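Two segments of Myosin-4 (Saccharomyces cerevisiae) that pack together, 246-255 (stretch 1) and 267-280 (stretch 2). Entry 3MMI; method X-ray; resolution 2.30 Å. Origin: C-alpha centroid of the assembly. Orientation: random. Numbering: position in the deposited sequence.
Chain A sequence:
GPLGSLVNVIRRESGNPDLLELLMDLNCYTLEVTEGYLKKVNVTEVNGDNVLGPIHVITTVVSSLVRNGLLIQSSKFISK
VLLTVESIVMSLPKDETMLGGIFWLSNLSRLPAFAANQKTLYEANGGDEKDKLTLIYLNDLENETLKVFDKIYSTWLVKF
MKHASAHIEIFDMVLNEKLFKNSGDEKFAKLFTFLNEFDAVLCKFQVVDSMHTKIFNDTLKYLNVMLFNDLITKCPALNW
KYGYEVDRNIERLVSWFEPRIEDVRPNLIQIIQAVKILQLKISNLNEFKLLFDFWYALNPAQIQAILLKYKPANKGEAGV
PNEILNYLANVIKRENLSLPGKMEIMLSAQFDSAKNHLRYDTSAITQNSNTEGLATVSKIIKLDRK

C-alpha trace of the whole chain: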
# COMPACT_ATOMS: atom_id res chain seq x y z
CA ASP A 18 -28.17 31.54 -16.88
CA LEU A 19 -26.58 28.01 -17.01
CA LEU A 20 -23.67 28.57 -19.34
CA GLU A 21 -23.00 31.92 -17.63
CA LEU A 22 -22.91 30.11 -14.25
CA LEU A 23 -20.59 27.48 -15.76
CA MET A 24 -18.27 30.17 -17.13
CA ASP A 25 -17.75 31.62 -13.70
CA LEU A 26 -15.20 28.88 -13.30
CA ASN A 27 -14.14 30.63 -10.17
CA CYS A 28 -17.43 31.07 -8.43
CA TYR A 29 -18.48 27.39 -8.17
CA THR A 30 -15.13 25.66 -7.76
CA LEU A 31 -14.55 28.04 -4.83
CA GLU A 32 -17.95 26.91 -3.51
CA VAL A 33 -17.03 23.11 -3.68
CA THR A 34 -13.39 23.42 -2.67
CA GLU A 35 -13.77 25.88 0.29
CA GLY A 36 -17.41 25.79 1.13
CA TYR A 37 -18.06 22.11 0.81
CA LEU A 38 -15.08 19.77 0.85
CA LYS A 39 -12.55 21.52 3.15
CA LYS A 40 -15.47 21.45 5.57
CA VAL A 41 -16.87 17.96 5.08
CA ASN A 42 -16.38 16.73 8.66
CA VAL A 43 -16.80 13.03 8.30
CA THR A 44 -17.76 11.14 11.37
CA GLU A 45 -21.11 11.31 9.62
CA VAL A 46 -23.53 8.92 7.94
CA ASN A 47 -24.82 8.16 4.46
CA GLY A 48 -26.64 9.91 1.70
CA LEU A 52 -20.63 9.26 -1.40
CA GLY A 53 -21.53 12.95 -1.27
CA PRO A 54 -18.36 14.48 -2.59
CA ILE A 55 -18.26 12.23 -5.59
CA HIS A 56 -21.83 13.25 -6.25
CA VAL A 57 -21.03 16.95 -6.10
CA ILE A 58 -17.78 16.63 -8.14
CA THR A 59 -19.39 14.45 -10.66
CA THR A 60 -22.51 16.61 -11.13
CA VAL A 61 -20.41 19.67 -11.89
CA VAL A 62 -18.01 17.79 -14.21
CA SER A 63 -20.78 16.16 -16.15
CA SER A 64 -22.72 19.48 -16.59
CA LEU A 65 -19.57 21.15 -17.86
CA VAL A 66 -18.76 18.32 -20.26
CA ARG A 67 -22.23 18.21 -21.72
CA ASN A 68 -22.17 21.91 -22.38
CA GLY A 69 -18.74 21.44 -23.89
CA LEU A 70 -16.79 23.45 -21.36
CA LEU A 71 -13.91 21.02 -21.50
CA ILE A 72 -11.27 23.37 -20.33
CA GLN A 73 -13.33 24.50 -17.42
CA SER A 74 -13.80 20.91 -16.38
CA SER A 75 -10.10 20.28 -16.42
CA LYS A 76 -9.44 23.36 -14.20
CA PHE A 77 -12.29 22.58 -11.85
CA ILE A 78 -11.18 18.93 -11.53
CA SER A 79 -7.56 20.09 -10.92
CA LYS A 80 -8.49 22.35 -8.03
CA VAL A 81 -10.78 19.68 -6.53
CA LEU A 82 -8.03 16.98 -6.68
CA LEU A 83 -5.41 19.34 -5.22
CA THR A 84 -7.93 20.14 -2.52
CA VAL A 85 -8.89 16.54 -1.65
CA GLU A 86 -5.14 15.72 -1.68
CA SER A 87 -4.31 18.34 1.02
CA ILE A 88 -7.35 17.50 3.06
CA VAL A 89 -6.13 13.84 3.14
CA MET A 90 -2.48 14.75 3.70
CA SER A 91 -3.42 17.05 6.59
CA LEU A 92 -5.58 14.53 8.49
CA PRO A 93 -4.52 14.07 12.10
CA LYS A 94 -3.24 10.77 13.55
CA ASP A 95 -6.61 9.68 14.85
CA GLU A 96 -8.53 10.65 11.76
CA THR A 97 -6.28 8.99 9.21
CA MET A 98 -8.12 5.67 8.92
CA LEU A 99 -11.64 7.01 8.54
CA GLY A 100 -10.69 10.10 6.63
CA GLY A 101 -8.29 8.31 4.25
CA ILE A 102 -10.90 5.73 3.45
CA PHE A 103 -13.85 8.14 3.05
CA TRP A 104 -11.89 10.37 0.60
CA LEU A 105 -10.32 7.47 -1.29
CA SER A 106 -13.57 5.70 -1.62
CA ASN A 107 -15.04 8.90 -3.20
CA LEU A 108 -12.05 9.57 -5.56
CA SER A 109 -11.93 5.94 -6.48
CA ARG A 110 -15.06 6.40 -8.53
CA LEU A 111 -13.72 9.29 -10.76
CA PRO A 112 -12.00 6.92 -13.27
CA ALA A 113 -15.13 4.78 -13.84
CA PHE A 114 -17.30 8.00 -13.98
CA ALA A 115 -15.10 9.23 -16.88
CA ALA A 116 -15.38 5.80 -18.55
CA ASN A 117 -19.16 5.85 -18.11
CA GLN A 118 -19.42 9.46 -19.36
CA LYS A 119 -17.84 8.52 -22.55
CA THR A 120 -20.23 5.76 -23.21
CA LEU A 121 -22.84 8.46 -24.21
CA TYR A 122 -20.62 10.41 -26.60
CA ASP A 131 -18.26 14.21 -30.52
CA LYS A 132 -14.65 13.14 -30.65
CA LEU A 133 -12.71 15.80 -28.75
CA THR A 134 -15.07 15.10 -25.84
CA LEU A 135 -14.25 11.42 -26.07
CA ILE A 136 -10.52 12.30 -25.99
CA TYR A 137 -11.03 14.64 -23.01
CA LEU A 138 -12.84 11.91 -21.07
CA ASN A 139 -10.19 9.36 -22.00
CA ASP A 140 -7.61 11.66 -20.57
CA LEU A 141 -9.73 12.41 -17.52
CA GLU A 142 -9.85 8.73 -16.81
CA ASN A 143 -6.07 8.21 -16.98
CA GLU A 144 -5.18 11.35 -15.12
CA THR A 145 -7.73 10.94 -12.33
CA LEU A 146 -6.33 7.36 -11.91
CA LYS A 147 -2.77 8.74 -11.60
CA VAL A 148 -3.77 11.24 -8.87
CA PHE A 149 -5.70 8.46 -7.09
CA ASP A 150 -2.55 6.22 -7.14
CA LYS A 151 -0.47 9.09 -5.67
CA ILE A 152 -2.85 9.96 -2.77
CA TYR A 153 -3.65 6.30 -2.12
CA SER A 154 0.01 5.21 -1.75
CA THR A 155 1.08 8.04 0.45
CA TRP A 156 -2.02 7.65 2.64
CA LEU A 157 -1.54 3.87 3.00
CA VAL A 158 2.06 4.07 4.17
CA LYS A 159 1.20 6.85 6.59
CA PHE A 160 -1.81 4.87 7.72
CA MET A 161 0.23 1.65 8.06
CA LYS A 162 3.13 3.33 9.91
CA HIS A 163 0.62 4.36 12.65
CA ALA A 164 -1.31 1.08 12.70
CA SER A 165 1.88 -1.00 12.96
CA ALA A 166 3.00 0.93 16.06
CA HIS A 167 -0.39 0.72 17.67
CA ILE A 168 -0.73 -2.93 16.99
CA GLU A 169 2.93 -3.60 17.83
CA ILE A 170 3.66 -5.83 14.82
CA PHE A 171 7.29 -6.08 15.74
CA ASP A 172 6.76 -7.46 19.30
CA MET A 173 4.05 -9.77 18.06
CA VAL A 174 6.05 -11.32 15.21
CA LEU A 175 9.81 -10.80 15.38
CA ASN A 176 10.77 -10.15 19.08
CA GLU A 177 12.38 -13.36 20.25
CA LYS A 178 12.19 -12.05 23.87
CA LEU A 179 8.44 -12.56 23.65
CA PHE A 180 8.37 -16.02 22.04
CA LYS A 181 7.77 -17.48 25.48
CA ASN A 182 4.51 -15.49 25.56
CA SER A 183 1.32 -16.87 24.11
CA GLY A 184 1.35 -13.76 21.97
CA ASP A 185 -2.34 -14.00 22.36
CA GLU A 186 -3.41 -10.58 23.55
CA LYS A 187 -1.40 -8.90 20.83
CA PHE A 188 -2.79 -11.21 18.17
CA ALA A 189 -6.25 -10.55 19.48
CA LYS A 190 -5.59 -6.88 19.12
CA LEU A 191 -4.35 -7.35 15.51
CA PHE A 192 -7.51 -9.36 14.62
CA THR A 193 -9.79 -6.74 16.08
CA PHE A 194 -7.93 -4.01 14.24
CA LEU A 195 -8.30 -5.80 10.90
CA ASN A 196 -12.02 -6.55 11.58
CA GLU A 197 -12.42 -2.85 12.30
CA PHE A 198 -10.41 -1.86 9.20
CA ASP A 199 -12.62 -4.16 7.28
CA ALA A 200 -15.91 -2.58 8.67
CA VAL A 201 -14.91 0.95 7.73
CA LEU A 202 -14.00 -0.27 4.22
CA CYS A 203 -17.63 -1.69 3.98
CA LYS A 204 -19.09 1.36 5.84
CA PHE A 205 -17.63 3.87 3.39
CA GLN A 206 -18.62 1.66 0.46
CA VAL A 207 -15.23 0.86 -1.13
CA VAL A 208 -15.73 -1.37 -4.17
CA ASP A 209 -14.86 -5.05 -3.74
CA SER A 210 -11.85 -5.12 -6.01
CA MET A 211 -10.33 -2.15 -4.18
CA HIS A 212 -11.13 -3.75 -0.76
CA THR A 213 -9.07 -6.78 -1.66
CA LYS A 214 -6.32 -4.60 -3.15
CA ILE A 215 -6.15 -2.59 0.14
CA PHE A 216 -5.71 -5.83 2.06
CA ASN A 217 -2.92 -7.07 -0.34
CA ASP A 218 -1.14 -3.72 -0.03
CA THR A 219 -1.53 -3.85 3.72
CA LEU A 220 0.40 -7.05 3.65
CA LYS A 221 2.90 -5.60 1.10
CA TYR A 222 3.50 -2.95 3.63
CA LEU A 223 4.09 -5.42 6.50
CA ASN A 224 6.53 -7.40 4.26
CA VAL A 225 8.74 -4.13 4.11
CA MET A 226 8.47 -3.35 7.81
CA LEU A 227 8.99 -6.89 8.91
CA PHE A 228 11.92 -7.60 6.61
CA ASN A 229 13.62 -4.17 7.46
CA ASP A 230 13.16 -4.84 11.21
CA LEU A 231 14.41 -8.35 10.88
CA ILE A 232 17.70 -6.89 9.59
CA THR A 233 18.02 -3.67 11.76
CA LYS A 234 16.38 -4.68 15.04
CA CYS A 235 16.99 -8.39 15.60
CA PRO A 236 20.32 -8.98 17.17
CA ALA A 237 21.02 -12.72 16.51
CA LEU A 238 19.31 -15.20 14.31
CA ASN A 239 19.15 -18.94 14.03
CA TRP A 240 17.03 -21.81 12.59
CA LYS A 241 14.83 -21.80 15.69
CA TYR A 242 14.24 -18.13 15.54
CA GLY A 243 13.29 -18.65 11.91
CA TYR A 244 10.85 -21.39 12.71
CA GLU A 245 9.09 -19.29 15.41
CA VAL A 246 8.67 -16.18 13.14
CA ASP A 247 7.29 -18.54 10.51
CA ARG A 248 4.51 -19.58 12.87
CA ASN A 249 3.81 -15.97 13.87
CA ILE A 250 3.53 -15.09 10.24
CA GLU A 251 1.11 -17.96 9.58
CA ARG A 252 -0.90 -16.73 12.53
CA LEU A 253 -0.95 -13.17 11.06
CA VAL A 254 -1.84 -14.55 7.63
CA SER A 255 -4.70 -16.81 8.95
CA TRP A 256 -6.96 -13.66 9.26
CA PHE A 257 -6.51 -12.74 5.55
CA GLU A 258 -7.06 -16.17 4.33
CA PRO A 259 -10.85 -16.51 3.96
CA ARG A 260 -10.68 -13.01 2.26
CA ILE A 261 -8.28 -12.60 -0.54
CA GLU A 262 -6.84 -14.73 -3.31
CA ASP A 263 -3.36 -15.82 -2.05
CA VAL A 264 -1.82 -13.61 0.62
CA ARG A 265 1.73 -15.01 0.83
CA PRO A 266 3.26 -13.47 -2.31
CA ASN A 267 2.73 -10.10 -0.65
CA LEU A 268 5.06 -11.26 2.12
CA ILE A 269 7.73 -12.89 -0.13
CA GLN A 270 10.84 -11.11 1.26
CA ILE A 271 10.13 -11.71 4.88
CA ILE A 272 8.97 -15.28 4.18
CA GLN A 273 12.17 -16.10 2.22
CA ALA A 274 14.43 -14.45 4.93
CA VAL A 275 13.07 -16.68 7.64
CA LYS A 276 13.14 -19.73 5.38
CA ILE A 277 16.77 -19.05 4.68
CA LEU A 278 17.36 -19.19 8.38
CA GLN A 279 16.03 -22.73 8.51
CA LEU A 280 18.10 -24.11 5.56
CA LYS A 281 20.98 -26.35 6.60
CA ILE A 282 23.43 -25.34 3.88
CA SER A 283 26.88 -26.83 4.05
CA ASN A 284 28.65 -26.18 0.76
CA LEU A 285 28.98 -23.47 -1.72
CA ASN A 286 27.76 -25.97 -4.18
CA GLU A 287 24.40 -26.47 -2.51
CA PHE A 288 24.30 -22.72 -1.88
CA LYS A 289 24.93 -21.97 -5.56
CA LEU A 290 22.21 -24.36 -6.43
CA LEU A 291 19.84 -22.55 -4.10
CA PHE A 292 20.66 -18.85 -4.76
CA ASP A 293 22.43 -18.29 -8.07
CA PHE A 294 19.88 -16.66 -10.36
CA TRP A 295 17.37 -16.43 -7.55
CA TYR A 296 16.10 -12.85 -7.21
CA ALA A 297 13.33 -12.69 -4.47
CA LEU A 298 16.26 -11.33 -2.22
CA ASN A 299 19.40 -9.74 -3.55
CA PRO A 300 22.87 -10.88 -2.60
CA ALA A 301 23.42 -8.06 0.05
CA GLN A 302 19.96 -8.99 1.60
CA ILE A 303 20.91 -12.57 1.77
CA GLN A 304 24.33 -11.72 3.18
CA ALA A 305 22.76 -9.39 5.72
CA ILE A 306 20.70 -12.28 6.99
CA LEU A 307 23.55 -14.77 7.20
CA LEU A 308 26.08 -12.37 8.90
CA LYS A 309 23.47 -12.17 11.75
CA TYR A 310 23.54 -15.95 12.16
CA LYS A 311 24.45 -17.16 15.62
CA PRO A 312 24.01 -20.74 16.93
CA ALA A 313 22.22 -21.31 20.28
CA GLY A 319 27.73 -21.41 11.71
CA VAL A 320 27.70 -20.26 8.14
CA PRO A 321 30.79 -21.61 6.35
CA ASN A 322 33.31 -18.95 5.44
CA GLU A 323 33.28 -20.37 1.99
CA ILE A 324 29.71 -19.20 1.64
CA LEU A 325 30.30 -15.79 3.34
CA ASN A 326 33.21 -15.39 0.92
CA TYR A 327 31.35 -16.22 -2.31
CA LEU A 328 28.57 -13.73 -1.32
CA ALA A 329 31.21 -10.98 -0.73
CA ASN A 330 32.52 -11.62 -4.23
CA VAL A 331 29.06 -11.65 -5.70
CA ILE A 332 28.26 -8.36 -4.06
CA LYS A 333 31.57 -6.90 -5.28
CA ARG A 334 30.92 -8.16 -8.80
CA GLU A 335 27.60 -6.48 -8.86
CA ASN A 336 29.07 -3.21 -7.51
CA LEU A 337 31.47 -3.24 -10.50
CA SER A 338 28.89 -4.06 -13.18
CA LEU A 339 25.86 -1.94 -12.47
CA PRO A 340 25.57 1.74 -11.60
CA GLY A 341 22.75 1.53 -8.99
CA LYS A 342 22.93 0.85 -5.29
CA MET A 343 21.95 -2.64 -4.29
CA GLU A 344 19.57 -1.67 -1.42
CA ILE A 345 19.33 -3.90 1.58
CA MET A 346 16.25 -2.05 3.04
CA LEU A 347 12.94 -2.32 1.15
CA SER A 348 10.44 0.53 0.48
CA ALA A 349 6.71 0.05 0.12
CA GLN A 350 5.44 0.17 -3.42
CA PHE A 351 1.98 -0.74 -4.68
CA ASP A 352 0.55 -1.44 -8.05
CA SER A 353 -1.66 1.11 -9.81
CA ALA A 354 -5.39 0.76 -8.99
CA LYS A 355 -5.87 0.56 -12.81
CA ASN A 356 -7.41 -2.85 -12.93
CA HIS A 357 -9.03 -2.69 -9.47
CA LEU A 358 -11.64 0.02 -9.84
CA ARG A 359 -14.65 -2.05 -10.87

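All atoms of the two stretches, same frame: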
# COMPACT_ATOMS: atom_id res chain seq x y z
N VAL A 246 9.23 -17.27 13.96
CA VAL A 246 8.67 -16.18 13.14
C VAL A 246 7.75 -16.75 12.10
O VAL A 246 6.76 -16.12 11.74
CB VAL A 246 9.84 -15.38 12.47
CG1 VAL A 246 9.30 -14.26 11.48
CG2 VAL A 246 10.83 -14.87 13.65
N ASP A 247 8.11 -17.89 11.53
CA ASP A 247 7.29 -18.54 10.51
C ASP A 247 5.87 -18.82 10.99
O ASP A 247 4.91 -18.42 10.35
CB ASP A 247 7.86 -19.93 10.11
CG ASP A 247 7.97 -20.11 8.61
OD1 ASP A 247 7.48 -19.26 7.84
OD2 ASP A 247 8.70 -21.02 8.15
N ARG A 248 5.78 -19.39 12.19
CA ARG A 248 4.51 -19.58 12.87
C ARG A 248 3.79 -18.27 13.16
O ARG A 248 2.56 -18.21 13.05
CB ARG A 248 4.72 -20.36 14.17
CG ARG A 248 5.67 -21.54 14.04
N ASN A 249 4.52 -17.21 13.52
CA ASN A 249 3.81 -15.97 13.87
C ASN A 249 3.24 -15.45 12.61
O ASN A 249 2.10 -14.86 12.61
CB ASN A 249 4.71 -14.93 14.55
CG ASN A 249 5.14 -15.36 15.93
OD1 ASN A 249 6.16 -14.89 16.50
ND2 ASN A 249 4.34 -16.16 16.55
N ILE A 250 3.98 -15.63 11.51
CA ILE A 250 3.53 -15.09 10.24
C ILE A 250 2.23 -15.81 9.81
O ILE A 250 1.23 -15.24 9.40
CB ILE A 250 4.65 -15.19 9.13
CG1 ILE A 250 5.75 -14.10 9.35
CG2 ILE A 250 4.05 -15.03 7.76
CD1 ILE A 250 6.86 -14.25 8.42
N GLU A 251 2.31 -17.10 9.91
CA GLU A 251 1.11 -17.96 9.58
C GLU A 251 -0.09 -17.63 10.46
O GLU A 251 -1.16 -17.52 9.98
CB GLU A 251 1.37 -19.48 9.63
CG GLU A 251 2.55 -20.09 8.78
CD GLU A 251 3.07 -19.26 7.53
OE1 GLU A 251 4.29 -18.84 7.53
OE2 GLU A 251 2.28 -19.04 6.54
N ARG A 252 0.12 -17.29 11.72
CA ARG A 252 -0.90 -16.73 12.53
C ARG A 252 -1.43 -15.42 11.99
O ARG A 252 -2.64 -15.28 11.89
CB ARG A 252 -0.34 -16.49 13.94
CG ARG A 252 -1.27 -16.96 14.95
CD ARG A 252 -0.77 -16.65 16.36
NE ARG A 252 -1.90 -16.48 17.26
CZ ARG A 252 -1.79 -16.37 18.59
NH1 ARG A 252 -0.61 -16.48 19.23
NH2 ARG A 252 -2.87 -16.25 19.30
N LEU A 253 -0.56 -14.45 11.71
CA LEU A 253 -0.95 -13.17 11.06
C LEU A 253 -1.74 -13.40 9.78
O LEU A 253 -2.76 -12.72 9.51
CB LEU A 253 0.30 -12.35 10.77
CG LEU A 253 0.05 -10.97 10.19
CD1 LEU A 253 1.12 -9.99 10.76
CD2 LEU A 253 0.00 -11.08 8.69
N VAL A 254 -1.27 -14.34 8.96
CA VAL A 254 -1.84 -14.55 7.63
C VAL A 254 -3.25 -15.30 7.64
O VAL A 254 -4.03 -15.15 6.74
CB VAL A 254 -0.84 -15.33 6.76
CG1 VAL A 254 -1.47 -16.34 5.91
CG2 VAL A 254 -0.05 -14.37 5.96
N SER A 255 -3.45 -16.12 8.68
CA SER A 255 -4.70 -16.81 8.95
C SER A 255 -5.95 -15.87 8.90
O SER A 255 -6.93 -16.26 8.31
CB SER A 255 -4.65 -17.60 10.26
OG SER A 255 -4.69 -16.73 11.37
N ASN A 267 2.51 -11.42 -1.13
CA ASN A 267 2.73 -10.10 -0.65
C ASN A 267 3.85 -10.05 0.41
O ASN A 267 4.41 -8.99 0.65
CB ASN A 267 1.43 -9.53 -0.05
CG ASN A 267 0.35 -9.45 -1.05
OD1 ASN A 267 -0.71 -10.05 -0.91
ND2 ASN A 267 0.59 -8.69 -2.06
N LEU A 268 4.11 -11.19 1.06
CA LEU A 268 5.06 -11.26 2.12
C LEU A 268 6.33 -12.11 1.72
O LEU A 268 7.01 -12.69 2.57
CB LEU A 268 4.42 -11.94 3.34
CG LEU A 268 3.28 -11.16 3.98
CD1 LEU A 268 2.59 -12.09 4.93
CD2 LEU A 268 3.87 -10.02 4.78
N ILE A 269 6.63 -12.11 0.41
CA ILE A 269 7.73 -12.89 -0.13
C ILE A 269 9.14 -12.64 0.45
O ILE A 269 9.82 -13.60 0.78
CB ILE A 269 7.73 -12.91 -1.67
CG1 ILE A 269 8.51 -14.11 -2.13
CG2 ILE A 269 8.11 -11.52 -2.29
CD1 ILE A 269 8.94 -14.02 -3.68
N GLN A 270 9.48 -11.39 0.76
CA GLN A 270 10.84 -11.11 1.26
C GLN A 270 10.96 -11.62 2.63
O GLN A 270 11.94 -12.29 2.95
CB GLN A 270 11.16 -9.64 1.13
CG GLN A 270 11.75 -9.33 -0.24
CD GLN A 270 10.73 -9.22 -1.30
OE1 GLN A 270 9.70 -8.59 -1.06
NE2 GLN A 270 11.01 -9.75 -2.52
N ILE A 271 9.93 -11.37 3.48
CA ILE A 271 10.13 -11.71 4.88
C ILE A 271 9.97 -13.21 5.01
O ILE A 271 10.68 -13.85 5.75
CB ILE A 271 9.18 -10.99 5.93
CG1 ILE A 271 9.43 -11.57 7.28
CG2 ILE A 271 7.66 -11.27 5.67
CD1 ILE A 271 10.83 -11.21 7.89
N ILE A 272 9.08 -13.83 4.22
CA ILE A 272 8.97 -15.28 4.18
C ILE A 272 10.27 -15.99 3.69
O ILE A 272 10.77 -16.89 4.37
CB ILE A 272 7.79 -15.83 3.27
CG1 ILE A 272 6.35 -15.45 3.74
CG2 ILE A 272 7.89 -17.35 3.00
CD1 ILE A 272 6.20 -15.97 4.95
N GLN A 273 10.89 -15.53 2.62
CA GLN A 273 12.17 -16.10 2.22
C GLN A 273 13.30 -15.93 3.23
O GLN A 273 14.08 -16.80 3.36
CB GLN A 273 12.62 -15.61 0.86
CG GLN A 273 11.64 -15.76 -0.24
CD GLN A 273 11.74 -17.04 -0.95
OE1 GLN A 273 12.03 -18.08 -0.39
NE2 GLN A 273 11.50 -16.97 -2.22
N ALA A 274 13.31 -14.81 3.95
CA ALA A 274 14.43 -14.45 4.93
C ALA A 274 14.32 -15.49 6.04
O ALA A 274 15.29 -16.07 6.46
CB ALA A 274 14.18 -13.04 5.51
N VAL A 275 13.10 -15.73 6.54
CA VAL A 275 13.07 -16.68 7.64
C VAL A 275 13.17 -18.13 7.14
O VAL A 275 13.64 -19.03 7.88
CB VAL A 275 11.84 -16.49 8.61
CG1 VAL A 275 11.83 -15.02 9.17
CG2 VAL A 275 10.52 -16.84 7.93
N LYS A 276 12.87 -18.40 5.88
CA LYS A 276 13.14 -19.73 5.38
C LYS A 276 14.62 -19.95 5.22
O LYS A 276 15.11 -20.99 5.51
CB LYS A 276 12.35 -20.07 4.10
CG LYS A 276 10.87 -20.34 4.33
CD LYS A 276 10.15 -20.70 3.06
CE LYS A 276 8.73 -21.18 3.30
NZ LYS A 276 8.58 -22.10 4.41
N ILE A 277 15.34 -18.93 4.79
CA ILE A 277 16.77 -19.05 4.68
C ILE A 277 17.37 -19.48 6.01
O ILE A 277 18.31 -20.24 6.06
CB ILE A 277 17.37 -17.70 4.15
CG1 ILE A 277 17.24 -17.73 2.62
CG2 ILE A 277 18.79 -17.57 4.56
CD1 ILE A 277 17.22 -16.47 2.04
N LEU A 278 16.82 -18.97 7.09
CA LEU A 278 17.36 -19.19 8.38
C LEU A 278 17.21 -20.66 8.81
O LEU A 278 17.97 -21.20 9.68
CB LEU A 278 16.64 -18.28 9.39
CG LEU A 278 17.16 -16.84 9.44
CD1 LEU A 278 16.19 -16.00 10.32
CD2 LEU A 278 18.64 -16.74 9.88
N GLN A 279 16.21 -21.33 8.24
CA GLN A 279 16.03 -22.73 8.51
C GLN A 279 16.77 -23.69 7.54
O GLN A 279 16.85 -24.84 7.85
CB GLN A 279 14.55 -23.07 8.60
CG GLN A 279 13.76 -22.18 9.54
CD GLN A 279 12.27 -22.17 9.21
OE1 GLN A 279 11.61 -23.09 9.62
NE2 GLN A 279 11.71 -21.11 8.57
N LEU A 280 17.25 -23.25 6.38
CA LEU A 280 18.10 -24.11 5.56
C LEU A 280 19.34 -24.60 6.29
O LEU A 280 19.94 -23.91 7.10
CB LEU A 280 18.45 -23.54 4.17
CG LEU A 280 17.20 -23.09 3.38
CD1 LEU A 280 17.52 -22.12 2.15
CD2 LEU A 280 16.29 -24.26 2.99
O HOH W 1 8.96 -23.71 9.17

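Stretch 1 is helical throughout, part of a longer helix that begins before Val246 and runs on past Ser255. In stretch 2 a helix spans 269-279, with Leu268 at the N-cap position. The two axes come within 10.3 Å of each other, and their N-to-C directions make an angle of 151°, so the helices run roughly antiparallel. The sense of the pairing follows: Val246 and Asp247 lie against Val275 and the residues after it, whereas Val254, two turns further along stretch 1, lies against Leu268. The nearest CA atoms across the register are those of Asp247 and Val275, 6.7 Å apart. Regular i to i+4 hydrogen bonds hold stretch 1, such as Ile250 N to Val246 O at 2.8 Å. Near the end of stretch 2 the ladder loosens: Gln279 N is 3.5 Å from Val275 O, a weak bond, but 3.0 Å from Lys276 O.

The residues of stretch 1 that make the apolar contacts, Val246, Ile250 and Val254, recur every four positions, as expected of one helix face, and their CA-to-CB bonds all point toward stretch 2. Val246 CG1 meets Val275 CG1 at 3.5 Å. Ile250, in the middle, reaches three partners: its CD1 lies 3.9 Å from Ile271 CG1, and its CG2 lies 3.7 Å from Ile272 CD1 and 4.3 Å from Leu268 CD1. Ile272 starts sideways, but with chi1 and chi2 both m the end of its side chain comes nearer to stretch 1. Val254 CG2 packs on Leu268 CD1 at 3.6 Å.

Polar interactions gather around Asp247, which has the largest covered area in the contact, 75 Å². Gln279 NE2 donates to Asp247 OD2 at 3.0 Å with an N-H...acceptor angle of 179°, essentially linear. The same amide nitrogen donates to Val275 O at 2.9 Å and 169°, so the Gln279 side chain is tied to its own helix while it reaches across. Water 1 adds a second link between these two side chains, donating to Asp247 OD2 at 2.9 Å and to Gln279 OE1 at 2.8 Å. Lys276 approaches the same carboxylate oxygen, but its salt bridge is long, with NZ 3.9 Å from Asp247 OD2. Glu251 contributes little: its OE1 comes 4.3 Å from Ile272 CD1, and its 2.9 Å approach to Asp247 O brings two acceptors together without a hydrogen bond.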